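Local coordinates for glutathione reductase (Bartonella henselae, PDB 3O0H), which probably catalyses the NADPH-dependent reduction of glutathione disulfide to glutathione, using a bound FAD as its redox cofactor, at residues S24-S36 with E151-G163. Sequence-based numbering, arbitrary orientation.
Sequences SFDFDLFVIGSGS and ERISAEKILIATG. With FAD (flavin-adenine dinucleotide), chain H.
Leu29 to Ile32 run parallel to Ile158 to Ile160 as neighbouring strands, their axes 15° apart. Phe30 N donates a hydrogen bond to Lys157 O, Phe30 O accepts from Leu159 N, and Ile32 N donates to Leu159 O (2.8 Å). On one face Val31 and Leu159 lie side by side under helix 36-47; on the other, Phe30 CB rests on Ala155 CB at 3.6 Å. With CG anti to the backbone N (chi1 -167°), the Phe30 ring brings its edge to Ile153 CG2, and the same methyl meets Phe27 CD2 at 3.4 Å, again near the ring plane. Ile32 CG2 and Thr162 CG2 are pressed closer than usual van der Waals contact (3.4 Å), both methyls lying against the FAD adenine. At the other end, beyond the corners at Asp28 and Glu156, the contact is wetter and more polar. Ser154 OG accepts from Asp26 N at 2.9 Å, while Ser154 N meets Asp26 OD2 from the anti side, well out of the carboxylate plane (2.8 Å); one water links Ser154 OG to Ser24 O and another binds Asp26 OD2. Phe25 lays a ring face over Glu156 CA, a CH-pi contact, with Ser154 OG at its edge. Asp28 and Glu156 bring like charges within 4.2 Å (OD1 to OE1); Asp28 OD2 accepts from the backbone amide of Arg51. Gly33 and Gly35, passing close to the FAD ribose and diphosphate, fit the GxGxxG turn of a Rossmann-type dinucleotide-binding fold.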
# COMPACT_ATOMS: atom_id res chain seq x y z
N SER B 24 -0.14 39.02 36.82
CA SER B 24 -0.83 37.73 36.53
C SER B 24 -1.72 37.73 35.26
O SER B 24 -2.59 38.60 35.05
CB SER B 24 -1.70 37.34 37.71
OG SER B 24 -2.06 35.97 37.58
N PHE B 25 -1.55 36.68 34.46
CA PHE B 25 -2.22 36.57 33.17
C PHE B 25 -3.46 35.72 33.24
O PHE B 25 -3.56 34.81 34.09
CB PHE B 25 -1.24 35.99 32.16
CG PHE B 25 -0.04 36.85 31.93
CD1 PHE B 25 -0.16 38.08 31.32
CD2 PHE B 25 1.22 36.46 32.39
CE1 PHE B 25 0.94 38.90 31.12
CE2 PHE B 25 2.33 37.28 32.18
CZ PHE B 25 2.18 38.49 31.54
N ASP B 26 -4.42 35.97 32.34
CA ASP B 26 -5.63 35.18 32.35
C ASP B 26 -5.33 33.72 32.02
O ASP B 26 -5.95 32.84 32.57
CB ASP B 26 -6.68 35.70 31.34
CG ASP B 26 -7.18 37.10 31.65
OD1 ASP B 26 -7.37 37.43 32.83
OD2 ASP B 26 -7.33 37.86 30.67
N PHE B 27 -4.36 33.46 31.15
CA PHE B 27 -3.99 32.09 30.76
C PHE B 27 -2.48 31.93 30.69
O PHE B 27 -1.77 32.89 30.43
CB PHE B 27 -4.60 31.70 29.40
CG PHE B 27 -6.05 31.66 29.39
CD1 PHE B 27 -6.73 30.50 29.73
CD2 PHE B 27 -6.78 32.80 29.04
CE1 PHE B 27 -8.14 30.46 29.73
CE2 PHE B 27 -8.20 32.77 29.08
CZ PHE B 27 -8.87 31.62 29.42
N ASP B 28 -2.01 30.69 30.89
CA ASP B 28 -0.58 30.37 30.73
C ASP B 28 -0.19 30.40 29.24
O ASP B 28 0.93 30.81 28.86
CB ASP B 28 -0.23 28.99 31.30
CG ASP B 28 -0.47 28.88 32.80
OD1 ASP B 28 -0.12 29.82 33.53
OD2 ASP B 28 -1.01 27.83 33.21
N LEU B 29 -1.15 29.98 28.41
CA LEU B 29 -0.98 29.88 26.98
C LEU B 29 -2.29 30.18 26.28
O LEU B 29 -3.35 29.59 26.62
CB LEU B 29 -0.55 28.47 26.61
CG LEU B 29 -0.41 28.17 25.11
CD1 LEU B 29 0.74 28.98 24.52
CD2 LEU B 29 -0.19 26.68 24.93
N PHE B 30 -2.20 31.04 25.28
CA PHE B 30 -3.31 31.36 24.36
C PHE B 30 -2.87 30.96 22.97
O PHE B 30 -1.88 31.49 22.43
CB PHE B 30 -3.65 32.85 24.38
CG PHE B 30 -4.94 33.22 23.72
CD1 PHE B 30 -5.07 33.20 22.35
CD2 PHE B 30 -6.05 33.62 24.49
CE1 PHE B 30 -6.27 33.60 21.71
CE2 PHE B 30 -7.22 33.98 23.90
CZ PHE B 30 -7.35 33.98 22.48
N VAL B 31 -3.67 30.08 22.36
CA VAL B 31 -3.37 29.58 21.01
C VAL B 31 -4.32 30.24 20.02
O VAL B 31 -5.53 30.20 20.21
CB VAL B 31 -3.46 28.08 20.95
CG1 VAL B 31 -3.14 27.54 19.51
CG2 VAL B 31 -2.51 27.46 21.99
N ILE B 32 -3.75 30.82 18.95
CA ILE B 32 -4.54 31.47 17.91
C ILE B 32 -4.69 30.54 16.73
O ILE B 32 -3.75 30.36 15.98
CB ILE B 32 -3.94 32.83 17.43
CG1 ILE B 32 -3.64 33.73 18.64
CG2 ILE B 32 -4.93 33.56 16.45
CD1 ILE B 32 -2.76 35.05 18.31
N GLY B 33 -5.87 29.93 16.61
CA GLY B 33 -6.21 29.02 15.51
C GLY B 33 -6.21 27.56 16.01
O GLY B 33 -5.28 27.13 16.64
N SER B 34 -7.30 26.85 15.76
CA SER B 34 -7.48 25.49 16.18
C SER B 34 -7.37 24.53 15.01
O SER B 34 -8.19 23.64 14.88
CB SER B 34 -8.82 25.32 16.89
OG SER B 34 -8.87 24.11 17.62
N GLY B 35 -6.36 24.70 14.16
CA GLY B 35 -6.14 23.74 13.08
C GLY B 35 -5.17 22.65 13.48
O GLY B 35 -4.98 22.37 14.67
N SER B 36 -4.54 22.02 12.49
CA SER B 36 -3.72 20.84 12.75
C SER B 36 -2.68 21.07 13.87
O SER B 36 -2.54 20.23 14.81
CB SER B 36 -3.04 20.37 11.47
OG SER B 36 -4.04 20.00 10.51
N GLU B 151 -13.88 41.53 23.86
CA GLU B 151 -13.23 41.08 25.12
C GLU B 151 -11.71 40.98 24.95
O GLU B 151 -11.22 40.44 23.95
CB GLU B 151 -13.76 39.70 25.57
CG GLU B 151 -13.22 39.24 26.97
CD GLU B 151 -13.82 37.90 27.46
OE1 GLU B 151 -14.46 37.17 26.67
OE2 GLU B 151 -13.61 37.58 28.66
N ARG B 152 -10.97 41.47 25.93
CA ARG B 152 -9.52 41.34 25.96
C ARG B 152 -9.12 40.22 26.93
O ARG B 152 -9.74 40.06 27.96
CB ARG B 152 -8.92 42.68 26.33
CG ARG B 152 -9.07 43.60 25.12
CD ARG B 152 -8.48 44.93 25.31
NE ARG B 152 -8.61 45.74 24.11
CZ ARG B 152 -7.95 46.87 23.93
NH1 ARG B 152 -7.13 47.30 24.87
NH2 ARG B 152 -8.10 47.58 22.82
N ILE B 153 -8.20 39.37 26.50
CA ILE B 153 -7.72 38.22 27.24
C ILE B 153 -6.22 38.34 27.28
O ILE B 153 -5.60 38.52 26.25
CB ILE B 153 -8.06 36.87 26.51
CG1 ILE B 153 -9.57 36.71 26.24
CG2 ILE B 153 -7.49 35.67 27.29
CD1 ILE B 153 -10.37 36.62 27.45
N SER B 154 -5.61 38.17 28.45
CA SER B 154 -4.16 38.19 28.54
C SER B 154 -3.57 36.80 28.69
O SER B 154 -4.22 35.89 29.21
CB SER B 154 -3.68 39.06 29.69
OG SER B 154 -4.02 38.43 30.92
N ALA B 155 -2.32 36.67 28.30
CA ALA B 155 -1.64 35.38 28.34
C ALA B 155 -0.14 35.52 28.47
O ALA B 155 0.47 36.44 27.91
CB ALA B 155 -1.98 34.53 27.08
N GLU B 156 0.44 34.59 29.21
CA GLU B 156 1.86 34.60 29.42
C GLU B 156 2.60 34.25 28.16
O GLU B 156 3.60 34.87 27.87
CB GLU B 156 2.27 33.61 30.52
CG GLU B 156 3.75 33.67 30.86
CD GLU B 156 4.10 32.89 32.14
OE1 GLU B 156 3.23 32.16 32.70
OE2 GLU B 156 5.26 33.03 32.60
N LYS B 157 2.14 33.18 27.51
CA LYS B 157 2.71 32.66 26.28
C LYS B 157 1.63 32.70 25.24
O LYS B 157 0.46 32.48 25.54
CB LYS B 157 3.20 31.22 26.45
CG LYS B 157 4.42 31.06 27.34
CD LYS B 157 4.77 29.56 27.52
CE LYS B 157 5.96 29.31 28.43
NZ LYS B 157 5.92 30.00 29.71
N ILE B 158 2.00 33.02 24.02
CA ILE B 158 1.04 33.03 22.89
C ILE B 158 1.59 32.21 21.72
O ILE B 158 2.77 32.39 21.35
CB ILE B 158 0.68 34.48 22.45
CG1 ILE B 158 -0.02 35.24 23.58
CG2 ILE B 158 -0.25 34.49 21.25
CD1 ILE B 158 0.07 36.69 23.41
N LEU B 159 0.73 31.35 21.15
CA LEU B 159 1.07 30.51 20.00
C LEU B 159 0.26 30.93 18.78
O LEU B 159 -0.97 30.88 18.80
CB LEU B 159 0.81 29.02 20.28
CG LEU B 159 1.13 28.07 19.13
CD1 LEU B 159 2.66 28.19 18.74
CD2 LEU B 159 0.74 26.64 19.45
N ILE B 160 0.96 31.34 17.74
CA ILE B 160 0.36 31.74 16.48
C ILE B 160 0.26 30.47 15.64
O ILE B 160 1.28 29.88 15.26
CB ILE B 160 1.19 32.77 15.72
CG1 ILE B 160 1.45 34.02 16.59
CG2 ILE B 160 0.50 33.11 14.37
CD1 ILE B 160 2.73 34.89 16.11
N ALA B 161 -0.97 30.06 15.35
CA ALA B 161 -1.26 28.83 14.58
C ALA B 161 -2.43 29.10 13.56
O ALA B 161 -3.38 28.32 13.43
CB ALA B 161 -1.60 27.66 15.55
N THR B 162 -2.30 30.20 12.83
CA THR B 162 -3.37 30.72 12.00
C THR B 162 -3.42 30.20 10.58
O THR B 162 -4.35 30.55 9.80
CB THR B 162 -3.31 32.28 11.96
OG1 THR B 162 -2.01 32.68 11.58
CG2 THR B 162 -3.61 32.82 13.36
N GLY B 163 -2.49 29.32 10.25
CA GLY B 163 -2.51 28.64 8.94
C GLY B 163 -2.17 29.55 7.78
O GLY B 163 -1.35 30.50 7.92
PA FAD H . -4.89 25.34 9.72
O1A FAD H . -5.23 25.99 8.42
O2A FAD H . -5.25 23.88 9.80
O5B FAD H . -5.55 26.09 10.97
C5B FAD H . -5.56 27.50 11.13
C4B FAD H . -6.84 27.80 11.88
O4B FAD H . -6.82 29.12 12.41
C3B FAD H . -8.10 27.71 11.03
O3B FAD H . -9.06 26.86 11.66
C2B FAD H . -8.62 29.13 10.95
O2B FAD H . -10.02 29.16 10.92
C1B FAD H . -8.12 29.75 12.21
N9A FAD H . -7.73 31.17 12.26
C8A FAD H . -6.90 31.85 11.42
N7A FAD H . -6.70 33.08 11.92
C5A FAD H . -7.40 33.17 13.09
C6A FAD H . -7.50 34.14 14.05
N6A FAD H . -6.90 35.33 13.93
N1A FAD H . -8.27 33.91 15.16
C2A FAD H . -8.90 32.69 15.30
N3A FAD H . -8.78 31.71 14.37
C4A FAD H . -8.00 31.96 13.31
N1 FAD H . -1.99 18.72 3.74
C2 FAD H . -1.57 17.41 3.80
O2 FAD H . -0.65 17.03 4.56
N3 FAD H . -2.16 16.50 3.01
C4 FAD H . -3.22 16.81 2.17
O4 FAD H . -3.72 15.88 1.52
C4X FAD H . -3.65 18.13 2.11
N5 FAD H . -4.70 18.50 1.31
C5X FAD H . -5.11 19.83 1.32
C6 FAD H . -6.16 20.19 0.49
C7 FAD H . -6.63 21.50 0.48
C7M FAD H . -7.79 21.84 -0.44
C8 FAD H . -6.05 22.45 1.30
C8M FAD H . -6.51 23.89 1.26
C9 FAD H . -4.98 22.10 2.11
C9A FAD H . -4.50 20.78 2.12
N10 FAD H . -3.45 20.39 2.92
C10 FAD H . -3.04 19.08 2.93
C1' FAD H . -2.72 21.33 3.80
C2' FAD H . -3.18 21.32 5.23
O2' FAD H . -4.55 21.68 5.27
C3' FAD H . -2.35 22.32 6.00
O3' FAD H . -0.96 22.18 5.78
C4' FAD H . -2.71 22.28 7.47
O4' FAD H . -4.12 22.50 7.60
C5' FAD H . -1.97 23.37 8.23
O5' FAD H . -2.27 23.28 9.65
P FAD H . -2.20 24.66 10.47
O1P FAD H . -2.36 24.38 11.94
O2P FAD H . -0.92 25.39 10.12
O3P FAD H . -3.33 25.63 9.92
O HOH W 1 -4.18 40.31 32.86
O HOH W 2 -7.88 40.38 30.74
O HOH W 3 3.08 29.83 30.33
O HOH W 4 -3.77 25.64 13.85